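Local coordinates for protein putative tetR family transcription regulator (Shewanella loihica, PDB 3PPB) that probably binds DNA through a helix-turn-helix motif and regulates transcription as a member of the TetR family, at the interface of chains A and B. Numbering follows the deposited sequence. Chains: chain A/B, putative tetR family transcription regulator.

The interface of chains A and B. Residues chain A 151-152, 155; chain B 163-164, 166-167, 171.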
# COMPACT_ATOMS: atom_id res chain seq x y z
N GLU A 151 15.57 2.33 7.41
CA GLU A 151 14.33 1.57 7.34
C GLU A 151 13.15 2.39 6.79
O GLU A 151 12.31 1.84 6.09
CB GLU A 151 13.97 0.94 8.69
CG GLU A 151 13.09 -0.27 8.43
CD GLU A 151 12.48 -0.95 9.64
OE1 GLU A 151 13.22 -1.19 10.62
OE2 GLU A 151 11.29 -1.33 9.56
N LEU A 152 13.12 3.68 7.10
CA LEU A 152 12.09 4.59 6.58
C LEU A 152 12.29 4.72 5.07
O LEU A 152 11.32 4.70 4.32
CB LEU A 152 12.16 5.97 7.29
CG LEU A 152 11.20 7.07 6.79
CD1 LEU A 152 9.73 6.61 6.79
CD2 LEU A 152 11.37 8.33 7.59
N ASP A 155 11.03 1.47 3.42
CA ASP A 155 9.56 1.46 3.39
C ASP A 155 9.08 2.41 2.33
O ASP A 155 8.09 2.13 1.64
CB ASP A 155 8.96 1.85 4.74
CG ASP A 155 8.95 0.75 5.78
OD1 ASP A 155 9.27 -0.41 5.42
OD2 ASP A 155 8.64 1.04 6.96
N ALA B 163 3.42 4.10 3.30
CA ALA B 163 4.75 3.64 3.69
C ALA B 163 5.16 4.25 5.05
O ALA B 163 5.66 3.53 5.91
CB ALA B 163 5.77 4.04 2.62
N ALA B 164 4.94 5.57 5.24
CA ALA B 164 5.33 6.28 6.48
C ALA B 164 4.49 5.82 7.65
O ALA B 164 5.02 5.69 8.75
CB ALA B 164 5.23 7.79 6.31
N ARG B 166 3.00 2.84 7.88
CA ARG B 166 3.41 1.45 8.12
C ARG B 166 4.59 1.50 9.07
O ARG B 166 4.57 0.86 10.11
CB ARG B 166 3.79 0.75 6.78
CG ARG B 166 4.55 -0.59 6.90
CD ARG B 166 3.61 -1.77 7.19
NE ARG B 166 3.13 -1.76 8.57
CZ ARG B 166 1.85 -1.73 8.95
NH1 ARG B 166 0.89 -1.77 8.04
NH2 ARG B 166 1.53 -1.69 10.23
N TYR B 167 5.60 2.34 8.72
CA TYR B 167 6.81 2.57 9.49
C TYR B 167 6.49 3.03 10.93
O TYR B 167 7.04 2.46 11.87
CB TYR B 167 7.69 3.63 8.79
CG TYR B 167 9.01 3.92 9.47
CD1 TYR B 167 10.09 3.05 9.34
CD2 TYR B 167 9.20 5.09 10.22
CE1 TYR B 167 11.32 3.32 9.96
CE2 TYR B 167 10.42 5.37 10.83
CZ TYR B 167 11.48 4.50 10.67
OH TYR B 167 12.69 4.79 11.25
N HIS B 171 7.00 1.04 14.36
CA HIS B 171 7.98 1.63 15.30
C HIS B 171 7.34 2.85 15.98
O HIS B 171 7.70 3.98 15.66
CB HIS B 171 9.28 2.02 14.56
CG HIS B 171 9.80 0.94 13.67
ND1 HIS B 171 10.44 -0.16 14.18
CD2 HIS B 171 9.72 0.81 12.33
CE1 HIS B 171 10.73 -0.93 13.14
NE2 HIS B 171 10.32 -0.38 12.00
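B:Tyr167 reaches across to the first two turns of helix 150-170 of chain A, and its atoms can be followed outward from the backbone. CG stands anti to the backbone N (chi1 -178°), which sends the ring away from its own helix toward the partner. At the base, CB of B:Tyr167 lies 3.3 Å from the carboxylate oxygen OD2 of A:Asp155. CG lies near the same OD2 and near methyl CD1 of A:Leu152. CD1 of B:Tyr167 is 3.4 Å from OD2 of A:Asp155, which lies in the ring plane at the edge and so meets the rim; the carboxylate itself is turned 78° from the ring. On the other flank, CD2 of B:Tyr167 packs against CD1 of A:Leu152 at 3.8 Å. Farther out, CE1 of B:Tyr167 comes within 3.4 Å of the backbone N of A:Leu152 and also meets CB of A:Glu151 edge-on. The face evidence is a CH-pi contact: CB of A:Leu152 sits over the ring centre, 3.8 Å from the centroid of B:Tyr167. CE2, CZ and, more loosely, the phenol OH also lie near this CB. An alanine in place of B:Tyr167 would probably open a gap under A:Leu152, leaving its CB and CD1 without their aromatic partner.

Beside the ring, B:His171 supplies the polar contact. Its NE2 donates to OE2 of A:Glu151 at 2.8 Å, with 159° at the hydrogen. The acceptor lies close to the imidazole plane, but the donor approaches from above the carboxylate plane. A:Glu151 reaches it with a chain extended beyond CG. One turn before B:Tyr167, CB of B:Ala163 lies 3.2 Å from the backbone O of A:Asp155.

With its two-fold twin, this patch packs helix 150-170 of one copy against the same helix of the other, probably helping to hold the dimer typical of TetR regulators.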